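Local coordinates for protein ADP/ATP-dependent NAD(P)H-hydrate dehydratase (Bacillus subtilis, PDB 3RPZ) that removes water from hydrated NADH or NADPH in a reaction driven by ADP or ATP, probably returning the damaged cofactor to use, at residues K88-A93 / Q115-H120; C126-D131 / P141-P146. One frame throughout, in Å; residues are numbered along the deposited sequence. Where two conformers were deposited one is given.

Contact 1: K88-A93 / Q115-H120; sequences KKAADA and QQAVDH
The imidazole of His120 lies against the chain from Ala90 to Ala93, and the backbone N of Ala93 sits over the centre of one ring face, 3.7 Å above its plane. The backbone O of Ala91 meets the ring at an edge, near its plane, with CD2 of His120 3.1 Å from it. The O of Ala90 comes to CB of His120 at 3.3 Å. CG of His120 stands opposite the carbonyl carbon (chi1 -71°), which sends the ring out from helix 112-121 toward 88-93. ND1 of His120 is hydrogen-bonded to OE1 of Gln94, just past the turn, and this bond should help fix the rotation of the ring.

Farther back along the helix the residues are small. The methyl carbons CB of Ala90 and CB of Ala117 touch at 3.8 Å, and Ala117 also reaches Ile104 of strand 101-104. The CA atoms of Ala91 and Ala117 come within 3.9 Å, so the two backbones nearly meet. CB of Gln116 packs on CB of Ala91 at 4.0 Å. Its chain then bends at chi2 (-76°), and NE2 of Gln116 donates to a water that in turn donates to O of Ala91.

With an alanine in place of His120, the ring face under the Ala93 backbone would be lost, and OE1 of Gln94 is likely to be left without its ring partner. The contact joins the turn that follows Lys89 to helix 112-121 on one side of the sheet. The N of Ala93 is buried here with no partner in the model, and the face of the His120 ring lies against it, so this side of the contact rests on packing more than on bonds.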
loop_
_atom_site.group_PDB
_atom_site.type_symbol
_atom_site.label_atom_id
_atom_site.label_comp_id
_atom_site.label_asym_id
_atom_site.label_seq_id
_atom_site.Cartn_x
_atom_site.Cartn_y
_atom_site.Cartn_z
ATOM N N LYS A 88 12.171 5.172 23.832
ATOM C CA LYS A 88 12.836 6.211 24.617
ATOM C C LYS A 88 12.235 6.235 26.008
ATOM O O LYS A 88 12.966 6.359 27.023
ATOM C CB LYS A 88 12.750 7.569 23.897
ATOM C CG LYS A 88 13.503 7.582 22.559
ATOM C CD LYS A 88 13.472 8.960 21.870
ATOM C CE LYS A 88 13.835 8.909 20.376
ATOM N NZ LYS A 88 14.123 10.269 19.795
ATOM N N LYS A 89 10.908 6.214 26.150
ATOM C CA LYS A 89 10.278 6.201 27.444
ATOM C C LYS A 89 10.629 5.046 28.346
ATOM O O LYS A 89 10.681 5.156 29.569
ATOM C CB LYS A 89 8.733 6.313 27.323
ATOM C CG LYS A 89 8.271 7.640 26.732
ATOM C CD LYS A 89 6.764 7.615 26.598
ATOM C CE LYS A 89 6.183 8.926 26.146
ATOM N NZ LYS A 89 4.737 8.730 25.632
ATOM N N ALA A 90 10.899 3.893 27.707
ATOM C CA ALA A 90 11.287 2.710 28.440
ATOM C C ALA A 90 12.611 2.857 29.146
ATOM O O ALA A 90 12.894 2.148 30.093
ATOM C CB ALA A 90 11.324 1.442 27.513
ATOM N N ALA A 91 13.431 3.797 28.697
ATOM C CA ALA A 91 14.675 4.080 29.403
ATOM C C ALA A 91 14.465 4.689 30.807
ATOM O O ALA A 91 15.331 4.620 31.659
ATOM C CB ALA A 91 15.552 4.991 28.553
ATOM N N ASP A 92 13.293 5.234 31.046
ATOM C CA ASP A 92 13.024 5.951 32.309
ATOM C C ASP A 92 12.333 5.205 33.439
ATOM O O ASP A 92 12.448 5.597 34.622
ATOM C CB ASP A 92 12.288 7.250 31.955
ATOM C CG ASP A 92 13.186 8.231 31.296
ATOM O OD1 ASP A 92 14.368 8.214 31.657
ATOM O OD2 ASP A 92 12.728 8.996 30.411
ATOM N N ALA A 93 11.665 4.112 33.172
ATOM C CA ALA A 93 10.929 3.465 34.228
ATOM C C ALA A 93 10.528 2.088 33.827
ATOM O O ALA A 93 10.389 1.811 32.645
ATOM C CB ALA A 93 9.658 4.277 34.525
ATOM N N GLN A 115 20.269 0.464 26.055
ATOM C CA GLN A 115 20.534 -0.440 27.149
ATOM C C GLN A 115 19.776 -0.167 28.426
ATOM O O GLN A 115 19.417 -1.080 29.131
ATOM C CB GLN A 115 22.024 -0.547 27.438
ATOM C CG GLN A 115 22.841 -1.173 26.295
ATOM C CD GLN A 115 22.392 -2.561 26.058
ATOM O OE1 GLN A 115 22.418 -3.367 26.988
ATOM N NE2 GLN A 115 21.969 -2.882 24.818
ATOM N N GLN A 116 19.524 1.103 28.712
ATOM C CA GLN A 116 18.673 1.454 29.825
ATOM C C GLN A 116 17.276 0.932 29.650
ATOM O O GLN A 116 16.680 0.457 30.613
ATOM C CB GLN A 116 18.688 2.958 30.029
ATOM C CG GLN A 116 19.981 3.474 30.501
ATOM C CD GLN A 116 20.241 3.202 31.977
ATOM O OE1 GLN A 116 21.076 2.342 32.358
ATOM N NE2 GLN A 116 19.558 3.980 32.829
ATOM N N ALA A 117 16.756 1.053 28.439
ATOM C CA ALA A 117 15.428 0.479 28.125
ATOM C C ALA A 117 15.430 -1.059 28.314
ATOM O O ALA A 117 14.499 -1.602 28.896
ATOM C CB ALA A 117 14.963 0.870 26.717
ATOM N N VAL A 118 16.493 -1.715 27.853
ATOM C CA VAL A 118 16.630 -3.178 28.054
ATOM C C VAL A 118 16.564 -3.514 29.544
ATOM O O VAL A 118 15.798 -4.393 29.994
ATOM C CB VAL A 118 17.945 -3.675 27.439
ATOM C CG1 VAL A 118 18.208 -5.119 27.913
ATOM C CG2 VAL A 118 17.947 -3.565 25.905
ATOM N N ASP A 119 17.303 -2.745 30.361
ATOM C CA ASP A 119 17.333 -3.038 31.781
ATOM C C ASP A 119 15.937 -2.904 32.390
ATOM O O ASP A 119 15.552 -3.709 33.203
ATOM C CB ASP A 119 18.313 -2.127 32.484
ATOM C CG ASP A 119 19.768 -2.462 32.209
ATOM O OD1 ASP A 119 20.048 -3.541 31.684
ATOM O OD2 ASP A 119 20.600 -1.614 32.530
ATOM N N HIS A 120 15.170 -1.896 31.993
ATOM C CA HIS A 120 13.814 -1.764 32.488
ATOM C C HIS A 120 12.882 -2.878 32.011
ATOM O O HIS A 120 12.104 -3.384 32.803
ATOM C CB HIS A 120 13.249 -0.369 32.168
ATOM C CG HIS A 120 13.875 0.696 32.978
ATOM N ND1 HIS A 120 13.761 0.732 34.351
ATOM C CD2 HIS A 120 14.573 1.798 32.625
ATOM C CE1 HIS A 120 14.403 1.792 34.814
ATOM N NE2 HIS A 120 14.939 2.434 33.798
HETATM O O HOH W 1 17.868 5.820 31.804
#

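Contact 2: C126-D131 / P141-P146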
loop_
_atom_site.group_PDB
_atom_site.type_symbol
_atom_site.label_atom_id
_atom_site.label_comp_id
_atom_site.label_asym_id
_atom_site.label_seq_id
_atom_site.Cartn_x
_atom_site.Cartn_y
_atom_site.Cartn_z
ATOM N N CYS A 126 8.087 -11.682 31.655
ATOM C CA CYS A 126 7.713 -12.244 30.378
ATOM C C CYS A 126 8.997 -12.534 29.591
ATOM O O CYS A 126 10.061 -12.032 29.925
ATOM C CB CYS A 126 6.832 -11.267 29.579
ATOM S SG CYS A 126 7.649 -9.692 29.205
ATOM N N PRO A 127 8.917 -13.382 28.578
ATOM C CA PRO A 127 10.037 -13.549 27.645
ATOM C C PRO A 127 10.371 -12.205 26.993
ATOM O O PRO A 127 9.466 -11.403 26.663
ATOM C CB PRO A 127 9.516 -14.493 26.609
ATOM C CG PRO A 127 8.311 -15.117 27.202
ATOM C CD PRO A 127 7.747 -14.180 28.184
ATOM N N VAL A 128 11.650 -12.009 26.758
ATOM C CA VAL A 128 12.180 -10.782 26.140
ATOM C C VAL A 128 13.145 -11.186 25.054
ATOM O O VAL A 128 14.030 -12.035 25.289
ATOM C CB VAL A 128 12.855 -9.884 27.176
ATOM C CG1 VAL A 128 13.598 -8.693 26.492
ATOM C CG2 VAL A 128 11.820 -9.372 28.187
ATOM N N ILE A 129 13.001 -10.602 23.875
ATOM C CA ILE A 129 13.925 -10.768 22.768
ATOM C C ILE A 129 14.737 -9.508 22.586
ATOM O O ILE A 129 14.199 -8.391 22.591
ATOM C CB ILE A 129 13.165 -10.965 21.433
ATOM C CG1 ILE A 129 12.214 -12.165 21.508
ATOM C CG2 ILE A 129 14.104 -11.050 20.246
ATOM C CD1 ILE A 129 11.001 -12.016 20.523
ATOM N N LEU A 130 16.045 -9.671 22.495
ATOM C CA LEU A 130 16.974 -8.581 22.214
ATOM C C LEU A 130 17.614 -8.845 20.871
ATOM O O LEU A 130 18.161 -9.928 20.620
ATOM C CB LEU A 130 18.077 -8.425 23.265
ATOM C CG LEU A 130 17.597 -8.334 24.705
ATOM C CD1 LEU A 130 18.804 -8.141 25.645
ATOM C CD2 LEU A 130 16.561 -7.280 24.942
ATOM N N ASP A 131 17.576 -7.847 19.997
ATOM C CA ASP A 131 18.106 -7.927 18.652
ATOM C C ASP A 131 18.818 -6.643 18.297
ATOM O O ASP A 131 18.540 -5.600 18.890
ATOM C CB ASP A 131 16.956 -8.166 17.632
ATOM C CG ASP A 131 17.415 -8.428 16.239
ATOM O OD1 ASP A 131 18.510 -8.981 16.042
ATOM O OD2 ASP A 131 16.655 -8.029 15.319
ATOM N N PRO A 141 20.406 -10.171 34.245
ATOM C CA PRO A 141 19.995 -10.468 35.612
ATOM C C PRO A 141 19.208 -11.770 35.708
ATOM O O PRO A 141 18.497 -12.143 34.761
ATOM C CB PRO A 141 19.062 -9.301 35.922
ATOM C CG PRO A 141 18.469 -8.931 34.625
ATOM C CD PRO A 141 19.558 -9.138 33.614
ATOM N N LYS A 142 19.261 -12.438 36.864
ATOM C CA LYS A 142 18.414 -13.592 37.055
ATOM C C LYS A 142 16.973 -13.101 37.038
ATOM O O LYS A 142 16.647 -12.075 37.643
ATOM C CB LYS A 142 18.739 -14.287 38.392
ATOM C CG LYS A 142 17.676 -15.304 38.884
ATOM C CD LYS A 142 17.385 -16.449 37.947
ATOM C CE LYS A 142 16.068 -17.184 38.358
ATOM N NZ LYS A 142 15.507 -18.036 37.251
ATOM N N ARG A 143 16.124 -13.797 36.273
ATOM C CA ARG A 143 14.701 -13.467 36.143
ATOM C C ARG A 143 13.992 -14.761 35.727
ATOM O O ARG A 143 14.655 -15.706 35.267
ATOM C CB ARG A 143 14.522 -12.309 35.125
ATOM C CG ARG A 143 14.953 -12.705 33.738
ATOM C CD ARG A 143 14.990 -11.586 32.731
ATOM N NE ARG A 143 13.745 -10.824 32.548
ATOM C CZ ARG A 143 12.828 -11.078 31.604
ATOM N NH1 ARG A 143 11.760 -10.283 31.502
ATOM N NH2 ARG A 143 12.928 -12.119 30.769
ATOM N N GLU A 144 12.667 -14.795 35.766
ATOM C CA GLU A 144 11.993 -16.059 35.435
ATOM C C GLU A 144 11.861 -16.277 33.910
ATOM O O GLU A 144 12.120 -17.408 33.407
ATOM C CB GLU A 144 10.643 -16.163 36.153
ATOM C CG GLU A 144 10.209 -17.602 36.480
ATOM C CD GLU A 144 11.308 -18.422 37.145
ATOM O OE1 GLU A 144 11.940 -17.928 38.107
ATOM O OE2 GLU A 144 11.550 -19.563 36.694
ATOM N N GLY A 145 11.508 -15.228 33.183
ATOM C CA GLY A 145 11.250 -15.355 31.771
ATOM C C GLY A 145 12.538 -15.457 30.973
ATOM O O GLY A 145 13.575 -14.936 31.388
ATOM N N PRO A 146 12.493 -16.180 29.856
ATOM C CA PRO A 146 13.706 -16.318 29.064
ATOM C C PRO A 146 14.119 -14.992 28.418
ATOM O O PRO A 146 13.250 -14.138 28.145
ATOM C CB PRO A 146 13.330 -17.332 27.976
ATOM C CG PRO A 146 11.813 -17.367 28.016
ATOM C CD PRO A 146 11.377 -17.005 29.327
#
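Strand 128-130 is an inner parallel strand of the central sheet, and here its start meets the loop that leads into the neighbouring strand 147-149. N of Val128 donates to O of Pro146 at 3.0 Å. The sheet pairing continues beyond this bond, since Val128 and Leu130 are bonded to Ile148. A CA-H...O contact from CA of Pro127 reaches the same O of Pro146 at 3.3 Å. The rings of the two prolines lie side by side and point the same way, with CB of Pro127 3.9 Å from CG of Pro146.

Arg143 holds the chain just before the strand. NH1 and NH2 of Arg143 both donate to O of Cys126, at 2.9 and 3.0 Å. This is an end-on grip on a single acceptor. Neither bond is straight, with N-H...O angles of 140° and 137°, and the oxygen is tilted slightly from the guanidinium plane. The side chain leaves with CG between the backbone N and the carbonyl carbon (chi1 64°), and the chain, straight at chi2, bends at chi3, which turns its end back to Cys126. NH2 of Arg143 also makes a weak bond to O of Gly145 within its own loop. CG2 of Val128 lies 3.4 Å from NH1 of Arg143, and the two side chains cross at about a right angle. Outside the two segments, NE of Arg143 donates to O of Leu122, and NH1 of Arg143 makes a weak bond to O of Ala124.

One arginine thus gathers carbonyls from the chain between helix 112-121 and strand 128-130 (Leu122, Ala124, Cys126) and, weakly, from its own loop. The cationic group would probably draw these oxygens together and is itself well supplied with acceptors.

Overall arrangement
From the N terminus, the chain passes through helix 86-89 into contact 1, runs through strand 101-104 and returns as helix 112-121, where contact 1 closes its loop. A short turn then leads into strand 128-130, where contact 2 opens. The chain leaves this strand, makes a loop without helix or strand, and closes contact 2 at the entry to strand 147-149. The contacts are in series and neither nest nor cross. The centres of contact 1 and contact 2 are about 14 Å apart. Helix 112-121 connects them: CG1 of Val118 packs on CD1 of Leu130 at 3.8 Å. Contact 1 ties the turn after Lys89 to helix 112-121, while contact 2 ties the start of strand 128-130 to the loop that enters the parallel strand 147-149.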